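PDB 3ORY: flap endonuclease 1 from Desulfurococcus amylolyticus, which probably cleaves 5' flaps from branched DNA during replication and repair, as other members of the flap endonuclease family do. Local coordinates for residues V26-R31 and E218-L223; L247-N252 and I291-Y296; L75-I80 and S334-R339; Q162-G167 and Q301-Y306. All blocks are in the same frame, centred on the assembly; numbering follows the deposited sequence.

Contact 1. Residues V26-R31 and E218-L223; sequences VIEDLR and EVKPEL
V26 and E222 face each other as an antiparallel non-hydrogen-bonded pair, their CA atoms 4.6 Å apart, and one residue further on I27 N donates to P221 O at 2.8 Å in a nearly straight bond (162° at the hydrogen). I27, buried and apolar, lays its CB against the proline ring at CB of P221, while its CD1 reaches on toward CB of L223. L30 meets the same ring from another direction, its CD1 lying 3.5 Å from P221 CG with the two groups crossing at about a right angle. Proline suits the place because its compact ring offers carbon to both neighbours, and its carbonyl is still there to take the amide of I27. On the solvent side, K220 runs out fully extended beyond CG, passing V26 CG1 with its CD at 3.8 Å, and its NZ reaches E28 OE1 at 3.0 Å on the syn lone pair. E28 starts out pointing away and bends back at chi2 (-42°), which turns CD toward the lysine. An alanine in place of K220, keeping CB near V26 CG1 but losing the CD that passes it, would probably leave the E28 carboxylate without this charged mate. E222 is tied by a salt bridge to R200 on the next strand. Strand 24-26 is thus joined to strand 216-225 by the antiparallel pairing that extends the mixed central sheet of this nuclease.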
loop_
_atom_site.group_PDB
_atom_site.type_symbol
_atom_site.label_atom_id
_atom_site.label_comp_id
_atom_site.label_asym_id
_atom_site.label_seq_id
_atom_site.Cartn_x
_atom_site.Cartn_y
_atom_site.Cartn_z
ATOM N N VAL A 26 -10.516 -4.585 14.108
ATOM C CA VAL A 26 -9.273 -3.999 14.606
ATOM C C VAL A 26 -8.372 -5.119 15.152
ATOM O O VAL A 26 -8.817 -5.960 15.937
ATOM C CB VAL A 26 -9.539 -2.899 15.670
ATOM C CG1 VAL A 26 -8.238 -2.335 16.219
ATOM C CG2 VAL A 26 -10.378 -1.773 15.074
ATOM N N ILE A 27 -7.126 -5.152 14.689
ATOM C CA ILE A 27 -6.137 -6.101 15.183
ATOM C C ILE A 27 -5.329 -5.341 16.218
ATOM O O ILE A 27 -4.693 -4.335 15.886
ATOM C CB ILE A 27 -5.207 -6.632 14.040
ATOM C CG1 ILE A 27 -6.015 -7.270 12.899
ATOM C CG2 ILE A 27 -4.157 -7.599 14.582
ATOM C CD1 ILE A 27 -6.933 -8.421 13.315
ATOM N N GLU A 28 -5.367 -5.803 17.470
ATOM C CA GLU A 28 -4.761 -5.057 18.583
ATOM C C GLU A 28 -3.265 -4.800 18.418
ATOM O O GLU A 28 -2.794 -3.689 18.680
ATOM C CB GLU A 28 -5.082 -5.688 19.941
ATOM C CG GLU A 28 -6.539 -5.477 20.387
ATOM C CD GLU A 28 -7.080 -4.058 20.118
ATOM O OE1 GLU A 28 -6.373 -3.059 20.387
ATOM O OE2 GLU A 28 -8.232 -3.945 19.645
ATOM N N ASP A 29 -2.534 -5.822 17.975
ATOM C CA ASP A 29 -1.146 -5.659 17.512
ATOM C C ASP A 29 -0.769 -6.748 16.507
ATOM O O ASP A 29 -1.500 -7.725 16.327
ATOM C CB ASP A 29 -0.149 -5.629 18.687
ATOM C CG ASP A 29 -0.335 -6.793 19.661
ATOM O OD1 ASP A 29 -1.043 -7.775 19.330
ATOM O OD2 ASP A 29 0.232 -6.718 20.775
ATOM N N LEU A 30 0.382 -6.575 15.870
ATOM C CA LEU A 30 0.895 -7.521 14.883
ATOM C C LEU A 30 0.877 -8.991 15.333
ATOM O O LEU A 30 0.593 -9.876 14.526
ATOM C CB LEU A 30 2.307 -7.101 14.460
ATOM C CG LEU A 30 2.565 -6.237 13.218
ATOM C CD1 LEU A 30 1.430 -5.285 12.879
ATOM C CD2 LEU A 30 3.876 -5.468 13.377
ATOM N N ARG A 31 1.154 -9.242 16.616
ATOM C CA ARG A 31 1.328 -10.607 17.133
ATOM C C ARG A 31 0.075 -11.487 17.009
ATOM O O ARG A 31 0.186 -12.709 16.886
ATOM C CB ARG A 31 1.846 -10.587 18.582
ATOM C CG ARG A 31 2.797 -11.743 18.959
ATOM C CD ARG A 31 2.046 -13.058 19.275
ATOM N NE ARG A 31 2.809 -14.013 20.091
ATOM C CZ ARG A 31 3.789 -14.803 19.643
ATOM N NH1 ARG A 31 4.176 -14.763 18.369
ATOM N NH2 ARG A 31 4.402 -15.630 20.486
ATOM N N GLU A 218 -2.449 6.446 17.621
ATOM C CA GLU A 218 -2.309 5.000 17.531
ATOM C C GLU A 218 -2.915 4.505 16.221
ATOM O O GLU A 218 -4.126 4.593 16.016
ATOM C CB GLU A 218 -2.992 4.327 18.735
ATOM C CG GLU A 218 -2.893 2.787 18.798
ATOM C CD GLU A 218 -1.516 2.269 19.233
ATOM O OE1 GLU A 218 -0.833 2.950 20.030
ATOM O OE2 GLU A 218 -1.117 1.170 18.784
ATOM N N VAL A 219 -2.060 4.005 15.334
ATOM C CA VAL A 219 -2.513 3.346 14.113
ATOM C C VAL A 219 -2.388 1.839 14.317
ATOM O O VAL A 219 -1.297 1.330 14.586
ATOM C CB VAL A 219 -1.696 3.776 12.866
ATOM C CG1 VAL A 219 -2.279 3.132 11.598
ATOM C CG2 VAL A 219 -1.670 5.289 12.724
ATOM N N LYS A 220 -3.512 1.142 14.192
ATOM C CA LYS A 220 -3.564 -0.311 14.369
ATOM C C LYS A 220 -3.908 -1.025 13.060
ATOM O O LYS A 220 -4.647 -0.487 12.239
ATOM C CB LYS A 220 -4.599 -0.683 15.437
ATOM C CG LYS A 220 -4.226 -0.245 16.853
ATOM C CD LYS A 220 -5.368 -0.509 17.819
ATOM C CE LYS A 220 -5.024 -0.063 19.238
ATOM N NZ LYS A 220 -6.249 -0.032 20.093
ATOM N N PRO A 221 -3.387 -2.246 12.865
ATOM C CA PRO A 221 -3.787 -2.975 11.663
ATOM C C PRO A 221 -5.265 -3.347 11.732
ATOM O O PRO A 221 -5.821 -3.460 12.829
ATOM C CB PRO A 221 -2.919 -4.239 11.698
ATOM C CG PRO A 221 -1.844 -3.957 12.697
ATOM C CD PRO A 221 -2.445 -3.020 13.689
ATOM N N GLU A 222 -5.893 -3.506 10.570
ATOM C CA GLU A 222 -7.304 -3.884 10.500
ATOM C C GLU A 222 -7.552 -4.923 9.408
ATOM O O GLU A 222 -6.954 -4.863 8.323
ATOM C CB GLU A 222 -8.199 -2.656 10.302
ATOM C CG GLU A 222 -8.011 -1.924 8.977
ATOM C CD GLU A 222 -8.843 -0.650 8.862
ATOM O OE1 GLU A 222 -9.347 -0.154 9.887
ATOM O OE2 GLU A 222 -8.986 -0.137 7.734
ATOM N N LEU A 223 -8.417 -5.884 9.722
ATOM C CA LEU A 223 -8.805 -6.928 8.788
ATOM C C LEU A 223 -10.151 -6.592 8.156
ATOM O O LEU A 223 -11.112 -6.270 8.855
ATOM C CB LEU A 223 -8.886 -8.284 9.501
ATOM C CG LEU A 223 -9.552 -9.461 8.769
ATOM C CD1 LEU A 223 -8.697 -9.937 7.602
ATOM C CD2 LEU A 223 -9.839 -10.613 9.733
#

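Contact 2. Residues L247-N252 and I291-Y296; sequences LGTDYN and IAIKKY. With PO4 (phosphate ion), chain D.
Y251 and I293 join the loop 247-252 to helix 290-298: I293 CD1 rests on Y251 CB at 3.6 Å, and its CG2 lies 4.0 Å from T249 OG1. A branched aliphatic residue suits the spot, since its two arms reach different parts of the turn. Further along the helix, Y251 directs its ring edge at the face of Y296 in an offset edge-to-face pair, with centroids 5.5 Å apart and planes at 64°. Y251 OH lies over that face, 3.4 Å from Y296 CE2. Both phenol hydroxyls hydrogen-bond to the carboxylate of E166, which fixes where the two rings end. The loop itself is held by side-chain hydrogen bonds behind the contact. T249 OG1 donates to N252 OD1 at 2.7 Å and accepts from Y251 N at 3.1 Å, forming an ST turn, while T249 N bonds the same OD1 from above its carbonyl plane. N252 ND2 reaches back to I245 O. K294 NZ grips two oxygens of a phosphate, probably from the crystallisation liquor, and pairs with E238. The loop lies between helices 237-247 and 261-271, consistent with the helix-two-turn-helix motif with which related 5' nucleases hold duplex DNA.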
loop_
_atom_site.group_PDB
_atom_site.type_symbol
_atom_site.label_atom_id
_atom_site.label_comp_id
_atom_site.label_asym_id
_atom_site.label_seq_id
_atom_site.Cartn_x
_atom_site.Cartn_y
_atom_site.Cartn_z
ATOM N N LEU A 247 -14.449 5.843 -9.094
ATOM C CA LEU A 247 -13.378 6.554 -8.403
ATOM C C LEU A 247 -12.111 6.686 -9.264
ATOM O O LEU A 247 -11.390 7.693 -9.171
ATOM C CB LEU A 247 -13.079 5.882 -7.057
ATOM C CG LEU A 247 -14.249 5.842 -6.061
ATOM C CD1 LEU A 247 -13.793 5.164 -4.765
ATOM C CD2 LEU A 247 -14.779 7.249 -5.776
ATOM N N GLY A 248 -11.856 5.686 -10.101
ATOM C CA GLY A 248 -10.735 5.725 -11.027
ATOM C C GLY A 248 -9.738 4.591 -10.858
ATOM O O GLY A 248 -9.234 4.359 -9.759
ATOM N N THR A 249 -9.447 3.891 -11.958
ATOM C CA THR A 249 -8.510 2.760 -11.969
ATOM C C THR A 249 -7.356 3.062 -12.922
ATOM O O THR A 249 -7.333 4.124 -13.546
ATOM C CB THR A 249 -9.208 1.467 -12.446
ATOM O OG1 THR A 249 -9.540 1.600 -13.834
ATOM C CG2 THR A 249 -10.506 1.208 -11.646
ATOM N N ASP A 250 -6.404 2.135 -13.059
ATOM C CA ASP A 250 -5.348 2.281 -14.070
ATOM C C ASP A 250 -5.914 2.505 -15.469
ATOM O O ASP A 250 -5.279 3.144 -16.308
ATOM C CB ASP A 250 -4.452 1.028 -14.115
ATOM C CG ASP A 250 -3.422 1.000 -13.010
ATOM O OD1 ASP A 250 -2.993 2.086 -12.528
ATOM O OD2 ASP A 250 -3.010 -0.119 -12.639
ATOM N N TYR A 251 -7.114 1.980 -15.717
ATOM C CA TYR A 251 -7.732 2.049 -17.047
ATOM C C TYR A 251 -8.551 3.329 -17.265
ATOM O O TYR A 251 -9.049 3.574 -18.359
ATOM C CB TYR A 251 -8.583 0.792 -17.283
ATOM C CG TYR A 251 -7.748 -0.447 -17.095
ATOM C CD1 TYR A 251 -6.849 -0.854 -18.079
ATOM C CD2 TYR A 251 -7.795 -1.161 -15.901
ATOM C CE1 TYR A 251 -6.025 -1.968 -17.890
ATOM C CE2 TYR A 251 -6.989 -2.279 -15.702
ATOM C CZ TYR A 251 -6.111 -2.675 -16.701
ATOM O OH TYR A 251 -5.324 -3.771 -16.514
ATOM N N ASN A 252 -8.702 4.116 -16.203
ATOM C CA ASN A 252 -9.409 5.404 -16.244
ATOM C C ASN A 252 -8.989 6.208 -15.007
ATOM O O ASN A 252 -9.774 6.386 -14.091
ATOM C CB ASN A 252 -10.948 5.223 -16.353
ATOM C CG ASN A 252 -11.599 4.678 -15.071
ATOM O OD1 ASN A 252 -11.125 3.699 -14.460
ATOM N ND2 ASN A 252 -12.715 5.307 -14.670
ATOM N N ILE A 291 -17.568 -1.477 -18.911
ATOM C CA ILE A 291 -17.929 -2.897 -18.842
ATOM C C ILE A 291 -16.690 -3.783 -18.998
ATOM O O ILE A 291 -16.506 -4.749 -18.250
ATOM C CB ILE A 291 -19.037 -3.300 -19.861
ATOM C CG1 ILE A 291 -20.347 -2.555 -19.543
ATOM C CG2 ILE A 291 -19.272 -4.824 -19.819
ATOM C CD1 ILE A 291 -21.506 -2.795 -20.542
ATOM N N ALA A 292 -15.836 -3.446 -19.953
ATOM C CA ALA A 292 -14.591 -4.190 -20.145
ATOM C C ALA A 292 -13.676 -4.108 -18.917
ATOM O O ALA A 292 -13.028 -5.092 -18.550
ATOM C CB ALA A 292 -13.856 -3.698 -21.409
ATOM N N ILE A 293 -13.626 -2.936 -18.284
ATOM C CA ILE A 293 -12.812 -2.754 -17.077
ATOM C C ILE A 293 -13.354 -3.627 -15.939
ATOM O O ILE A 293 -12.589 -4.306 -15.261
ATOM C CB ILE A 293 -12.733 -1.276 -16.621
ATOM C CG1 ILE A 293 -12.059 -0.421 -17.695
ATOM C CG2 ILE A 293 -11.945 -1.168 -15.323
ATOM C CD1 ILE A 293 -12.190 1.102 -17.465
ATOM N N LYS A 294 -14.668 -3.608 -15.738
ATOM C CA LYS A 294 -15.306 -4.481 -14.752
ATOM C C LYS A 294 -14.975 -5.956 -14.998
ATOM O O LYS A 294 -14.527 -6.674 -14.085
ATOM C CB LYS A 294 -16.836 -4.278 -14.763
ATOM C CG LYS A 294 -17.575 -5.196 -13.769
ATOM C CD LYS A 294 -19.096 -4.979 -13.781
ATOM C CE LYS A 294 -19.739 -5.562 -15.051
ATOM N NZ LYS A 294 -21.244 -5.427 -15.061
ATOM N N LYS A 295 -15.184 -6.413 -16.232
ATOM C CA LYS A 295 -14.906 -7.820 -16.570
ATOM C C LYS A 295 -13.444 -8.186 -16.369
ATOM O O LYS A 295 -13.126 -9.337 -16.024
ATOM C CB LYS A 295 -15.358 -8.161 -17.996
ATOM C CG LYS A 295 -16.878 -8.074 -18.190
ATOM C CD LYS A 295 -17.274 -8.496 -19.615
ATOM C CE LYS A 295 -18.795 -8.467 -19.811
ATOM N NZ LYS A 295 -19.497 -9.267 -18.767
ATOM N N TYR A 296 -12.549 -7.221 -16.600
ATOM C CA TYR A 296 -11.132 -7.452 -16.323
ATOM C C TYR A 296 -10.893 -7.639 -14.819
ATOM O O TYR A 296 -10.222 -8.587 -14.401
ATOM C CB TYR A 296 -10.223 -6.336 -16.873
ATOM C CG TYR A 296 -8.799 -6.619 -16.492
ATOM C CD1 TYR A 296 -8.055 -7.565 -17.193
ATOM C CD2 TYR A 296 -8.217 -6.013 -15.369
ATOM C CE1 TYR A 296 -6.750 -7.872 -16.822
ATOM C CE2 TYR A 296 -6.919 -6.326 -14.984
ATOM C CZ TYR A 296 -6.189 -7.252 -15.723
ATOM O OH TYR A 296 -4.898 -7.595 -15.352
HETATM P P PO4 D . -22.294 -1.987 -15.533
HETATM O O1 PO4 D . -21.295 -1.002 -16.099
HETATM O O2 PO4 D . -22.541 -3.075 -16.540
HETATM O O3 PO4 D . -21.758 -2.606 -14.278
HETATM O O4 PO4 D . -23.553 -1.211 -15.239
#

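Contact 3. Residues L75-I80 and S334-R339; sequences LFYRTI and STALER
A336 is the meeting point of this helix pair, its single methyl touched by three side chains of helix 70-84. F76 CE2, Y77 CE1 and I80 CD1 each come to 3.8 Å from A336 CB. With the segment axes 10.9 Å apart, F76, Y77 and I80 span most of the distance, and a lone methyl is enough to meet all three. F76 holds its CG anti to the backbone N (chi1 -179°), and the ring end then lies between A336 and L337, whose CD2 stands at the ring edge, 4.1 Å from CE1. I80 sends CD1 over one face of the F76 ring, 3.5 Å above its plane and toward the rim, and the same methyl continues to A336. F76 CD2 in turn lies over the centre of the Y77 ring, so the three residues brace one another before they meet the other helix. The segments run nearly parallel, at 28°, without any hydrogen bond between them. F76 also packs on M156 of helix 143-156 and on V318 and L322 of helix 315-325. On other sides of helix 70-84, L75 packs on F49 of helix 42-52 and T79 OG1 hydrogen-bonds Y91 OH of strand 88-93.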
loop_
_atom_site.group_PDB
_atom_site.type_symbol
_atom_site.label_atom_id
_atom_site.label_comp_id
_atom_site.label_asym_id
_atom_site.label_seq_id
_atom_site.Cartn_x
_atom_site.Cartn_y
_atom_site.Cartn_z
ATOM N N LEU A 75 11.401 -0.649 4.270
ATOM C CA LEU A 75 11.340 -2.044 3.904
ATOM C C LEU A 75 12.161 -2.916 4.869
ATOM O O LEU A 75 11.722 -3.987 5.266
ATOM C CB LEU A 75 11.803 -2.249 2.465
ATOM C CG LEU A 75 11.524 -3.606 1.816
ATOM C CD1 LEU A 75 10.033 -3.883 1.712
ATOM C CD2 LEU A 75 12.140 -3.632 0.431
ATOM N N PHE A 76 13.349 -2.448 5.227
ATOM C CA PHE A 76 14.199 -3.165 6.167
ATOM C C PHE A 76 13.563 -3.278 7.555
ATOM O O PHE A 76 13.267 -4.378 8.024
ATOM C CB PHE A 76 15.571 -2.487 6.242
ATOM C CG PHE A 76 16.551 -3.166 7.172
ATOM C CD1 PHE A 76 16.986 -4.473 6.928
ATOM C CD2 PHE A 76 17.067 -2.481 8.273
ATOM C CE1 PHE A 76 17.912 -5.088 7.792
ATOM C CE2 PHE A 76 17.993 -3.088 9.135
ATOM C CZ PHE A 76 18.415 -4.389 8.890
ATOM N N TYR A 77 13.333 -2.140 8.191
ATOM C CA TYR A 77 12.895 -2.126 9.585
ATOM C C TYR A 77 11.479 -2.654 9.794
ATOM O O TYR A 77 11.226 -3.354 10.771
ATOM C CB TYR A 77 13.078 -0.736 10.209
ATOM C CG TYR A 77 14.540 -0.377 10.393
ATOM C CD1 TYR A 77 15.334 -1.059 11.329
ATOM C CD2 TYR A 77 15.135 0.640 9.642
ATOM C CE1 TYR A 77 16.686 -0.737 11.505
ATOM C CE2 TYR A 77 16.490 0.972 9.819
ATOM C CZ TYR A 77 17.251 0.275 10.745
ATOM O OH TYR A 77 18.581 0.591 10.914
ATOM N N ARG A 78 10.567 -2.329 8.876
ATOM C CA ARG A 78 9.189 -2.802 8.987
ATOM C C ARG A 78 9.094 -4.307 8.757
ATOM O O ARG A 78 8.348 -4.992 9.461
ATOM C CB ARG A 78 8.266 -2.052 8.023
ATOM C CG ARG A 78 6.821 -2.559 7.978
ATOM C CD ARG A 78 6.118 -2.406 9.333
ATOM N NE ARG A 78 6.186 -1.036 9.847
ATOM C CZ ARG A 78 5.348 -0.534 10.752
ATOM N NH1 ARG A 78 4.364 -1.279 11.235
ATOM N NH2 ARG A 78 5.484 0.718 11.163
ATOM N N THR A 79 9.852 -4.821 7.787
ATOM C CA THR A 79 9.842 -6.263 7.514
ATOM C C THR A 79 10.380 -7.047 8.710
ATOM O O THR A 79 9.838 -8.099 9.053
ATOM C CB THR A 79 10.609 -6.635 6.233
ATOM O OG1 THR A 79 10.031 -5.938 5.118
ATOM C CG2 THR A 79 10.531 -8.141 5.964
ATOM N N ILE A 80 11.440 -6.527 9.325
ATOM C CA ILE A 80 11.986 -7.097 10.564
ATOM C C ILE A 80 10.907 -7.170 11.640
ATOM O O ILE A 80 10.714 -8.221 12.248
ATOM C CB ILE A 80 13.214 -6.313 11.085
ATOM C CG1 ILE A 80 14.394 -6.517 10.138
ATOM C CG2 ILE A 80 13.621 -6.785 12.507
ATOM C CD1 ILE A 80 15.628 -5.724 10.524
ATOM N N SER A 334 23.568 -3.451 12.044
ATOM C CA SER A 334 24.091 -4.660 12.702
ATOM C C SER A 334 23.222 -5.135 13.874
ATOM O O SER A 334 22.911 -6.324 13.975
ATOM C CB SER A 334 25.540 -4.464 13.148
ATOM O OG SER A 334 26.367 -4.149 12.039
ATOM N N THR A 335 22.840 -4.202 14.750
ATOM C CA THR A 335 21.941 -4.497 15.874
ATOM C C THR A 335 20.607 -5.089 15.380
ATOM O O THR A 335 20.152 -6.114 15.892
ATOM C CB THR A 335 21.700 -3.237 16.758
ATOM O OG1 THR A 335 22.951 -2.773 17.277
ATOM C CG2 THR A 335 20.785 -3.547 17.921
ATOM N N ALA A 336 20.001 -4.457 14.371
ATOM C CA ALA A 336 18.747 -4.965 13.810
ATOM C C ALA A 336 18.919 -6.366 13.213
ATOM O O ALA A 336 18.071 -7.238 13.418
ATOM C CB ALA A 336 18.179 -3.998 12.772
ATOM N N LEU A 337 20.012 -6.579 12.477
ATOM C CA LEU A 337 20.298 -7.896 11.901
ATOM C C LEU A 337 20.451 -8.989 12.974
ATOM O O LEU A 337 19.921 -10.094 12.818
ATOM C CB LEU A 337 21.538 -7.848 11.001
ATOM C CG LEU A 337 21.342 -7.241 9.604
ATOM C CD1 LEU A 337 22.703 -6.987 8.959
ATOM C CD2 LEU A 337 20.441 -8.128 8.719
ATOM N N GLU A 338 21.164 -8.673 14.054
ATOM C CA GLU A 338 21.285 -9.582 15.199
ATOM C C GLU A 338 19.909 -10.062 15.655
ATOM O O GLU A 338 19.671 -11.265 15.782
ATOM C CB GLU A 338 21.971 -8.890 16.374
ATOM C CG GLU A 338 23.427 -8.533 16.176
ATOM C CD GLU A 338 23.983 -7.764 17.368
ATOM O OE1 GLU A 338 23.318 -7.748 18.427
ATOM O OE2 GLU A 338 25.074 -7.174 17.246
ATOM N N ARG A 339 19.005 -9.115 15.893
ATOM C CA ARG A 339 17.643 -9.441 16.315
ATOM C C ARG A 339 16.866 -10.166 15.218
ATOM O O ARG A 339 16.153 -11.132 15.493
ATOM C CB ARG A 339 16.901 -8.179 16.763
ATOM C CG ARG A 339 17.260 -7.740 18.169
ATOM C CD ARG A 339 17.111 -6.241 18.340
ATOM N NE ARG A 339 17.811 -5.778 19.542
ATOM C CZ ARG A 339 18.026 -4.499 19.850
ATOM N NH1 ARG A 339 18.674 -4.181 20.962
ATOM N NH2 ARG A 339 17.597 -3.531 19.041
#

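Contact 4. Residues Q162-G167 and Q301-Y306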
loop_
_atom_site.group_PDB
_atom_site.type_symbol
_atom_site.label_atom_id
_atom_site.label_comp_id
_atom_site.label_asym_id
_atom_site.label_seq_id
_atom_site.Cartn_x
_atom_site.Cartn_y
_atom_site.Cartn_z
ATOM N N GLN A 162 6.761 -12.126 -8.709
ATOM C CA GLN A 162 6.612 -11.293 -9.893
ATOM C C GLN A 162 5.204 -11.477 -10.456
ATOM O O GLN A 162 4.885 -12.520 -11.029
ATOM C CB GLN A 162 7.658 -11.663 -10.962
ATOM C CG GLN A 162 7.612 -10.746 -12.197
ATOM C CD GLN A 162 7.682 -9.283 -11.807
ATOM O OE1 GLN A 162 8.718 -8.819 -11.337
ATOM N NE2 GLN A 162 6.569 -8.542 -11.990
ATOM N N ALA A 163 4.357 -10.466 -10.282
ATOM C CA ALA A 163 3.027 -10.484 -10.876
ATOM C C ALA A 163 3.155 -10.241 -12.378
ATOM O O ALA A 163 4.013 -9.462 -12.799
ATOM C CB ALA A 163 2.174 -9.409 -10.243
ATOM N N PRO A 164 2.328 -10.925 -13.200
ATOM C CA PRO A 164 2.302 -10.613 -14.632
ATOM C C PRO A 164 1.767 -9.204 -14.917
ATOM O O PRO A 164 2.196 -8.567 -15.887
ATOM C CB PRO A 164 1.350 -11.673 -15.212
ATOM C CG PRO A 164 0.500 -12.111 -14.076
ATOM C CD PRO A 164 1.419 -12.041 -12.866
ATOM N N ALA A 165 0.833 -8.737 -14.091
ATOM C CA ALA A 165 0.199 -7.434 -14.276
ATOM C C ALA A 165 0.041 -6.749 -12.924
ATOM O O ALA A 165 1.029 -6.606 -12.214
ATOM C CB ALA A 165 -1.164 -7.592 -15.019
ATOM N N GLU A 166 -1.178 -6.350 -12.541
ATOM C CA GLU A 166 -1.376 -5.634 -11.270
ATOM C C GLU A 166 -0.903 -6.443 -10.055
ATOM O O GLU A 166 -1.300 -7.606 -9.884
ATOM C CB GLU A 166 -2.849 -5.244 -11.051
ATOM C CG GLU A 166 -3.400 -4.221 -12.054
ATOM C CD GLU A 166 -3.983 -4.881 -13.301
ATOM O OE1 GLU A 166 -3.797 -6.108 -13.486
ATOM O OE2 GLU A 166 -4.652 -4.176 -14.084
ATOM N N GLY A 167 -0.045 -5.824 -9.235
ATOM C CA GLY A 167 0.432 -6.412 -7.986
ATOM C C GLY A 167 -0.726 -6.751 -7.066
ATOM O O GLY A 167 -0.755 -7.835 -6.460
ATOM N N GLN A 301 -5.295 -10.584 -15.060
ATOM C CA GLN A 301 -4.140 -11.371 -15.443
ATOM C C GLN A 301 -3.309 -11.652 -14.194
ATOM O O GLN A 301 -2.709 -10.747 -13.627
ATOM C CB GLN A 301 -3.300 -10.645 -16.504
ATOM C CG GLN A 301 -2.278 -11.568 -17.189
ATOM C CD GLN A 301 -2.954 -12.675 -17.982
ATOM O OE1 GLN A 301 -3.896 -12.435 -18.744
ATOM N NE2 GLN A 301 -2.507 -13.885 -17.780
ATOM N N VAL A 302 -3.286 -12.917 -13.789
ATOM C CA VAL A 302 -2.602 -13.397 -12.580
ATOM C C VAL A 302 -1.948 -14.745 -12.918
ATOM O O VAL A 302 -2.265 -15.345 -13.941
ATOM C CB VAL A 302 -3.591 -13.579 -11.382
ATOM C CG1 VAL A 302 -4.089 -12.212 -10.861
ATOM C CG2 VAL A 302 -4.783 -14.489 -11.767
ATOM N N THR A 303 -1.054 -15.231 -12.071
ATOM C CA THR A 303 -0.314 -16.451 -12.407
ATOM C C THR A 303 -0.291 -17.479 -11.292
ATOM O O THR A 303 -0.334 -17.133 -10.111
ATOM C CB THR A 303 1.152 -16.141 -12.849
ATOM O OG1 THR A 303 1.789 -17.358 -13.269
ATOM C CG2 THR A 303 1.987 -15.522 -11.691
ATOM N N ASP A 304 -0.207 -18.745 -11.696
ATOM C CA ASP A 304 0.052 -19.868 -10.794
ATOM C C ASP A 304 1.534 -20.127 -10.645
ATOM O O ASP A 304 1.938 -20.991 -9.862
ATOM C CB ASP A 304 -0.571 -21.147 -11.364
ATOM C CG ASP A 304 -2.056 -21.161 -11.248
ATOM O OD1 ASP A 304 -2.572 -20.720 -10.205
ATOM O OD2 ASP A 304 -2.710 -21.622 -12.204
ATOM N N ASN A 305 2.335 -19.398 -11.419
ATOM C CA ASN A 305 3.772 -19.619 -11.505
ATOM C C ASN A 305 4.525 -18.862 -10.407
ATOM O O ASN A 305 5.189 -17.861 -10.667
ATOM C CB ASN A 305 4.273 -19.237 -12.913
ATOM C CG ASN A 305 5.774 -19.419 -13.083
ATOM O OD1 ASN A 305 6.370 -20.314 -12.488
ATOM N ND2 ASN A 305 6.391 -18.565 -13.911
ATOM N N TYR A 306 4.379 -19.335 -9.174
ATOM C CA TYR A 306 5.083 -18.782 -8.026
ATOM C C TYR A 306 5.263 -19.890 -7.011
ATOM O O TYR A 306 4.495 -20.849 -6.993
ATOM C CB TYR A 306 4.320 -17.604 -7.388
ATOM C CG TYR A 306 2.937 -17.948 -6.850
ATOM C CD1 TYR A 306 2.772 -18.518 -5.585
ATOM C CD2 TYR A 306 1.789 -17.689 -7.611
ATOM C CE1 TYR A 306 1.495 -18.846 -5.097
ATOM C CE2 TYR A 306 0.519 -18.000 -7.133
ATOM C CZ TYR A 306 0.379 -18.578 -5.881
ATOM O OH TYR A 306 -0.881 -18.880 -5.429
HETATM O O HOH W 1 -0.930 -9.698 -11.826
#
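T303 and Q301 meet P164 through settings of their first torsions: T303 holds OG1 anti to the backbone N (chi1 -175°), placing CG2 between N and the carbonyl carbon, and Q301 holds CG anti to N (chi1 -166°). T303 CG2 then lies 3.7 Å from P164 CD, and Q301 CG 4.1 Å from P164 CB. Between them P164 CG sits over the backbone, 3.5 Å from Q301 O and close to V302 CA. A rigid proline suits this place because its three ring carbons reach three successive residues. An alanine in its place would probably leave T303 CG2 and the Q301-V302 backbone without the ring carbons they rest on, although CB would remain beside Q301. A165, small, sets its CB 4.0 Å from Q301 CB. No direct hydrogen bond joins the two segments; one water does the bridging, giving protons to Q301 O at 2.7 Å and E166 O at 2.9 Å, and accepting from A165 N at 3.0 Å. T303 OG1 accepts from N305 N at 2.8 Å in an ST turn, and T303 N bonds Q170 OE1. Residues 162-167 link strand 160-162 to helix 167-176, with E166 at the N-cap position, a beta-alpha junction near the start of the XPG I-region, whose acidic residues in related flap nucleases help bind the active-site metals.

In the fold
Contacts 2 and 4 meet directly through E166: Y251 OH lies 2.6 Å from E166 OE2, Y296 OH 2.6 Å from E166 OE1, and the packing of Y296 OH on A165 CB adds to the seam. Contact 2 is nested within the loop closed by contact 4, and E166 joins the strand-to-helix junction both to the loop of the probable DNA-binding motif and to helix 290-298. Contact 1 lies across the chain's centre from contact 2, about 31 Å between centres, and nearer contact 3, with nearest atoms about 5 Å apart. Contact 3 closes the longest chain loop, enclosing contacts 2 and 4, and its centre stands about 28 Å from that of contact 4.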